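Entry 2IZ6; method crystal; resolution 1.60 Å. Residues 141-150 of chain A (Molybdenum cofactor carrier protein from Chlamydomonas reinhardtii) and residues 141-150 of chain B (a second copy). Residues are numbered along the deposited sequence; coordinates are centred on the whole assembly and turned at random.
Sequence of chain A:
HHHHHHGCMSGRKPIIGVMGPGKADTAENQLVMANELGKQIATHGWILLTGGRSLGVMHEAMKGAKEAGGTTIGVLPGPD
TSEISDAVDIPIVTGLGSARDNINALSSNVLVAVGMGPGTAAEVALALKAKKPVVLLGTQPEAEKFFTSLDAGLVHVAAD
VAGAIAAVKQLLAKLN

Chain A 141-150: PEAEKFFTSL
Chain B (141-150) PEAEKFFTSL

Both stretches are helical from residue 141 to 150, with phi/psi near -62/-42 and i to i+4 hydrogen bonds such as A:Phe146 N to A:Glu142 O (2.9 Å). Their axes approach to 8.8 Å, and the N-to-C directions diverge by 137°, nearer antiparallel than parallel. The register is reciprocal: the CA atoms of A:Glu142 and B:Phe146 lie 5.2 Å apart, as do those of A:Phe146 and B:Glu142. Together the stretches bury 463 Å².

Aromatic packing dominates. Each Phe146 (chi1 t, chi2 67° in A, 60° in B) is a knob among Glu142, Ala143, Phe146 and Phe147 of the partner. The two Phe146 rings are near parallel (13°) but slid apart, centroids 4.8 Å apart, with A:Phe146 CD2 3.3 Å from B:Phe146 CD2. A:Phe147 (chi1 m) turns its edge toward the face of B:Phe146, with A:Phe147 CE1 3.8 Å from B:Phe146 CZ. Alanine's short side chain accommodates the opposing ring: A:Ala143 CB lies 3.8 Å from B:Phe146 CE1, and A:Phe146 CE1 3.8 Å from B:Ala143 CB.

No direct hydrogen bond crosses. Instead, one water donates to A:Glu142 O (2.8 Å) and B:Glu142 O (2.9 Å). Each Ser149 (chi1 p) satisfies its hydroxyl within its own helix: A:Ser149 OG donates to A:Phe146 O at 2.5 Å, B:Ser149 OG to B:Phe146 O at 2.6 Å.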

ATOM      1  N   PRO A 141      -6.695  -1.026  31.020  1.00 34.33           N
ATOM      2  CA  PRO A 141      -7.362   0.283  31.143  1.00 33.31           C
ATOM      3  C   PRO A 141      -6.803   1.429  30.288  1.00 31.99           C
ATOM      4  O   PRO A 141      -7.579   2.275  29.855  1.00 30.23           O
ATOM      5  CB  PRO A 141      -7.240   0.585  32.648  1.00 34.48           C
ATOM      6  CG  PRO A 141      -7.197  -0.775  33.290  1.00 35.88           C
ATOM      7  CD  PRO A 141      -6.409  -1.621  32.356  1.00 35.40           C
ATOM      8  N   GLU A 142      -5.487   1.494  30.097  1.00 31.44           N
ATOM      9  CA  GLU A 142      -4.871   2.616  29.374  1.00 32.02           C
ATOM     10  C   GLU A 142      -5.402   2.674  27.987  1.00 29.60           C
ATOM     11  O   GLU A 142      -5.646   3.752  27.459  1.00 28.03           O
ATOM     12  CB  GLU A 142      -3.342   2.505  29.254  1.00 32.35           C
ATOM     13  CG  GLU A 142      -2.603   2.733  30.533  1.00 36.12           C
ATOM     14  CD  GLU A 142      -2.441   1.500  31.352  1.00 40.22           C
ATOM     15  OE1 GLU A 142      -2.838   0.374  30.941  1.00 40.74           O
ATOM     16  OE2 GLU A 142      -1.862   1.674  32.441  1.00 43.86           O
ATOM     17  N   ALA A 143      -5.504   1.499  27.369  1.00 29.04           N
ATOM     18  CA  ALA A 143      -6.001   1.407  26.029  1.00 28.03           C
ATOM     19  C   ALA A 143      -7.440   1.792  25.960  1.00 25.25           C
ATOM     20  O   ALA A 143      -7.877   2.477  25.104  1.00 28.04           O
ATOM     21  CB  ALA A 143      -5.833  -0.012  25.508  1.00 29.63           C
ATOM     22  N   GLU A 144      -8.243   1.201  26.858  1.00 25.55           N
ATOM     23  CA  GLU A 144      -9.666   1.481  26.863  1.00 24.79           C
ATOM     24  C   GLU A 144      -9.939   2.979  26.993  1.00 23.75           C
ATOM     25  O   GLU A 144     -10.743   3.584  26.261  1.00 25.58           O
ATOM     26  CB  GLU A 144     -10.337   0.707  28.011  1.00 25.20           C
ATOM     27  CG  GLU A 144     -10.259  -0.862  27.875  1.00 25.31           C
ATOM     28  CD  GLU A 144     -10.693  -1.622  29.136  1.00 28.97           C
ATOM     29  OE1 GLU A 144     -10.862  -0.963  30.167  1.00 29.40           O
ATOM     30  OE2 GLU A 144     -10.864  -2.845  29.042  1.00 30.82           O
ATOM     31  N   LYS A 145      -9.206   3.613  27.916  1.00 24.33           N
ATOM     32  CA  LYS A 145      -9.389   5.046  28.155  1.00 25.40           C
ATOM     33  C   LYS A 145      -8.902   5.877  26.958  1.00 24.18           C
ATOM     34  O   LYS A 145      -9.579   6.797  26.503  1.00 26.49           O
ATOM     35  CB  LYS A 145      -8.625   5.468  29.442  1.00 26.73           C
ATOM     36  CG  LYS A 145      -9.315   4.949  30.697  1.00 30.10           C
ATOM     37  CD  LYS A 145      -8.638   5.407  32.008  1.00 32.05           C
ATOM     38  CE  LYS A 145      -8.689   4.280  33.126  1.00 34.65           C
ATOM     39  NZ  LYS A 145      -9.616   4.447  34.336  1.00 42.06           N
ATOM     40  N   PHE A 146      -7.763   5.495  26.387  1.00 23.75           N
ATOM     41  CA  PHE A 146      -7.197   6.210  25.243  1.00 24.58           C
ATOM     42  C   PHE A 146      -8.107   6.153  23.996  1.00 23.65           C
ATOM     43  O   PHE A 146      -8.505   7.183  23.445  1.00 25.35           O
ATOM     44  CB  PHE A 146      -5.802   5.716  24.930  1.00 24.46           C
ATOM     45  CG  PHE A 146      -5.253   6.309  23.636  1.00 25.49           C
ATOM     46  CD1 PHE A 146      -4.978   7.654  23.534  1.00 27.58           C
ATOM     47  CD2 PHE A 146      -5.084   5.510  22.506  1.00 26.88           C
ATOM     48  CE1 PHE A 146      -4.481   8.200  22.296  1.00 25.21           C
ATOM     49  CE2 PHE A 146      -4.566   6.023  21.326  1.00 27.92           C
ATOM     50  CZ  PHE A 146      -4.302   7.336  21.213  1.00 25.97           C
ATOM     51  N   PHE A 147      -8.587   4.949  23.645  1.00 23.80           N
ATOM     52  CA  PHE A 147      -9.386   4.809  22.435  1.00 25.02           C
ATOM     53  C   PHE A 147     -10.711   5.441  22.665  1.00 23.56           C
ATOM     54  O   PHE A 147     -11.289   6.081  21.792  1.00 24.48           O
ATOM     55  CB  PHE A 147      -9.463   3.305  21.958  1.00 24.86           C
ATOM     56  CG  PHE A 147      -8.177   2.832  21.368  1.00 26.57           C
ATOM     57  CD1 PHE A 147      -7.421   1.904  21.965  1.00 25.65           C
ATOM     58  CD2 PHE A 147      -7.687   3.437  20.221  1.00 28.50           C
ATOM     59  CE1 PHE A 147      -6.156   1.542  21.431  1.00 27.33           C
ATOM     60  CE2 PHE A 147      -6.439   3.049  19.677  1.00 27.18           C
ATOM     61  CZ  PHE A 147      -5.710   2.157  20.290  1.00 26.23           C
ATOM     62  N   THR A 148     -11.250   5.303  23.883  1.00 25.04           N
ATOM     63  CA  THR A 148     -12.500   6.041  24.170  1.00 25.76           C
ATOM     64  C   THR A 148     -12.342   7.568  24.057  1.00 25.58           C
ATOM     65  O   THR A 148     -13.260   8.242  23.602  1.00 27.20           O
ATOM     66  CB  THR A 148     -13.082   5.679  25.563  1.00 27.24           C
ATOM     67  OG1 THR A 148     -13.316   4.275  25.618  1.00 27.30           O
ATOM     68  CG2 THR A 148     -14.380   6.486  25.858  1.00 27.15           C
ATOM     69  N   SER A 149     -11.214   8.111  24.439  1.00 26.61           N
ATOM     70  CA  SER A 149     -10.967   9.555  24.191  1.00 28.15           C
ATOM     71  C   SER A 149     -10.892   9.910  22.710  1.00 28.81           C
ATOM     72  O   SER A 149     -11.219  11.054  22.371  1.00 29.96           O
ATOM     73  CB  SER A 149      -9.672  10.061  24.866  1.00 29.93           C
ATOM     74  OG  SER A 149      -8.435   9.572  24.281  1.00 34.77           O
ATOM     75  N   LEU A 150     -10.411   8.992  21.852  1.00 28.79           N
ATOM     76  CA  LEU A 150     -10.373   9.254  20.393  1.00 29.16           C
ATOM     77  C   LEU A 150     -11.736   9.363  19.785  1.00 29.16           C
ATOM     78  O   LEU A 150     -11.969  10.209  18.916  1.00 30.81           O
ATOM     79  CB  LEU A 150      -9.576   8.215  19.584  1.00 29.36           C
ATOM     80  CG  LEU A 150      -8.078   8.141  19.820  1.00 28.30           C
ATOM     81  CD1 LEU A 150      -7.468   7.153  18.897  1.00 31.63           C
ATOM     82  CD2 LEU A 150      -7.380   9.510  19.664  1.00 30.00           C
TER
ATOM     83  N   PRO B 141      -2.594  13.355  28.797  1.00 36.50           N
ATOM     84  CA  PRO B 141      -2.187  12.233  29.634  1.00 36.13           C
ATOM     85  C   PRO B 141      -2.556  10.828  29.140  1.00 35.25           C
ATOM     86  O   PRO B 141      -1.705   9.959  29.224  1.00 35.42           O
ATOM     87  CB  PRO B 141      -2.887  12.558  30.954  1.00 36.01           C
ATOM     88  CG  PRO B 141      -2.824  14.057  30.983  1.00 37.12           C
ATOM     89  CD  PRO B 141      -3.277  14.391  29.599  1.00 37.20           C
ATOM     90  N   GLU B 142      -3.759  10.593  28.621  1.00 35.78           N
ATOM     91  CA  GLU B 142      -4.124   9.243  28.158  1.00 35.70           C
ATOM     92  C   GLU B 142      -3.225   8.764  27.080  1.00 33.39           C
ATOM     93  O   GLU B 142      -2.886   7.593  27.029  1.00 30.95           O
ATOM     94  CB  GLU B 142      -5.547   9.178  27.595  1.00 36.48           C
ATOM     95  CG  GLU B 142      -6.538   9.152  28.661  1.00 38.62           C
ATOM     96  CD  GLU B 142      -7.869   9.585  28.204  1.00 39.80           C
ATOM     97  OE1 GLU B 142      -8.074   9.684  26.977  1.00 42.27           O
ATOM     98  OE2 GLU B 142      -8.717   9.794  29.084  1.00 46.79           O
ATOM     99  N   ALA B 143      -2.899   9.674  26.151  1.00 30.40           N
ATOM    100  CA  ALA B 143      -2.019   9.318  25.067  1.00 28.72           C
ATOM    101  C   ALA B 143      -0.666   8.972  25.588  1.00 26.65           C
ATOM    102  O   ALA B 143      -0.109   7.979  25.237  1.00 25.89           O
ATOM    103  CB  ALA B 143      -1.923  10.456  24.056  1.00 28.75           C
ATOM    104  N   GLU B 144      -0.106   9.857  26.431  1.00 26.77           N
ATOM    105  CA  GLU B 144       1.227   9.622  26.980  1.00 26.97           C
ATOM    106  C   GLU B 144       1.313   8.320  27.697  1.00 27.49           C
ATOM    107  O   GLU B 144       2.236   7.518  27.480  1.00 27.94           O
ATOM    108  CB  GLU B 144       1.575  10.796  27.903  1.00 28.16           C
ATOM    109  CG  GLU B 144       1.690  12.148  27.116  1.00 26.12           C
ATOM    110  CD  GLU B 144       1.787  13.404  28.018  1.00 30.91           C
ATOM    111  OE1 GLU B 144       1.708  13.211  29.253  1.00 34.31           O
ATOM    112  OE2 GLU B 144       1.953  14.554  27.491  1.00 30.31           O
ATOM    113  N   LYS B 145       0.308   8.083  28.539  1.00 24.82           N
ATOM    114  CA  LYS B 145       0.243   6.842  29.279  1.00 26.79           C
ATOM    115  C   LYS B 145       0.045   5.627  28.386  1.00 26.14           C
ATOM    116  O   LYS B 145       0.711   4.610  28.591  1.00 26.37           O
ATOM    117  CB  LYS B 145      -0.848   6.935  30.343  1.00 26.79           C
ATOM    118  CG  LYS B 145      -0.504   7.999  31.401  1.00 30.06           C
ATOM    119  CD  LYS B 145      -1.644   8.046  32.401  1.00 29.82           C
ATOM    120  CE  LYS B 145      -1.917   9.438  32.977  1.00 34.28           C
ATOM    121  NZ  LYS B 145      -3.078   9.526  33.963  1.00 38.06           N
ATOM    122  N   PHE B 146      -0.846   5.748  27.415  1.00 26.35           N
ATOM    123  CA  PHE B 146      -1.089   4.626  26.494  1.00 25.84           C
ATOM    124  C   PHE B 146       0.152   4.260  25.669  1.00 25.27           C
ATOM    125  O   PHE B 146       0.578   3.105  25.654  1.00 25.61           O
ATOM    126  CB  PHE B 146      -2.234   4.895  25.538  1.00 26.64           C
ATOM    127  CG  PHE B 146      -2.363   3.795  24.516  1.00 28.09           C
ATOM    128  CD1 PHE B 146      -2.607   2.483  24.936  1.00 29.72           C
ATOM    129  CD2 PHE B 146      -2.199   4.058  23.143  1.00 30.98           C
ATOM    130  CE1 PHE B 146      -2.700   1.449  23.990  1.00 29.41           C
ATOM    131  CE2 PHE B 146      -2.342   3.021  22.211  1.00 31.11           C
ATOM    132  CZ  PHE B 146      -2.553   1.714  22.660  1.00 31.81           C
ATOM    133  N   PHE B 147       0.791   5.242  25.024  1.00 24.68           N
ATOM    134  CA  PHE B 147       1.993   4.917  24.275  1.00 25.09           C
ATOM    135  C   PHE B 147       3.114   4.415  25.106  1.00 26.84           C
ATOM    136  O   PHE B 147       3.761   3.499  24.733  1.00 26.75           O
ATOM    137  CB  PHE B 147       2.378   6.062  23.346  1.00 24.52           C
ATOM    138  CG  PHE B 147       1.394   6.229  22.244  1.00 26.51           C
ATOM    139  CD1 PHE B 147       1.244   5.181  21.340  1.00 29.28           C
ATOM    140  CD2 PHE B 147       0.524   7.297  22.165  1.00 25.15           C
ATOM    141  CE1 PHE B 147       0.364   5.229  20.358  1.00 28.27           C
ATOM    142  CE2 PHE B 147      -0.401   7.344  21.079  1.00 26.66           C
ATOM    143  CZ  PHE B 147      -0.463   6.252  20.212  1.00 23.89           C
ATOM    144  N   THR B 148       3.308   5.012  26.273  1.00 26.30           N
ATOM    145  CA  THR B 148       4.331   4.529  27.174  1.00 28.42           C
ATOM    146  C   THR B 148       4.080   3.051  27.518  1.00 29.08           C
ATOM    147  O   THR B 148       5.025   2.242  27.592  1.00 29.84           O
ATOM    148  CB  THR B 148       4.417   5.420  28.414  1.00 28.36           C
ATOM    149  OG1 THR B 148       4.809   6.722  28.043  1.00 28.01           O
ATOM    150  CG2 THR B 148       5.424   4.858  29.380  1.00 29.62           C
ATOM    151  N   SER B 149       2.803   2.689  27.670  1.00 30.08           N
ATOM    152  CA  SER B 149       2.428   1.269  27.959  1.00 30.12           C
ATOM    153  C   SER B 149       2.803   0.325  26.820  1.00 31.79           C
ATOM    154  O   SER B 149       3.018  -0.864  27.060  1.00 31.06           O
ATOM    155  CB  SER B 149       0.954   1.116  28.343  1.00 29.31           C
ATOM    156  OG  SER B 149       0.085   1.026  27.207  1.00 30.91           O
ATOM    157  N   LEU B 150       2.815   0.811  25.581  1.00 30.94           N
ATOM    158  CA  LEU B 150       3.166  -0.012  24.405  1.00 32.04           C
ATOM    159  C   LEU B 150       4.641  -0.279  24.354  1.00 32.59           C
ATOM    160  O   LEU B 150       5.015  -1.402  24.129  1.00 33.93           O
ATOM    161  CB  LEU B 150       2.750   0.622  23.084  1.00 32.23           C
ATOM    162  CG  LEU B 150       1.243   0.756  22.796  1.00 32.17           C
ATOM    163  CD1 LEU B 150       1.076   1.380  21.437  1.00 31.31           C
ATOM    164  CD2 LEU B 150       0.486  -0.555  22.888  1.00 34.03           C
TER
HETATM  165  O   HOH W   1      -4.454   5.932  28.741  1.00 30.39           O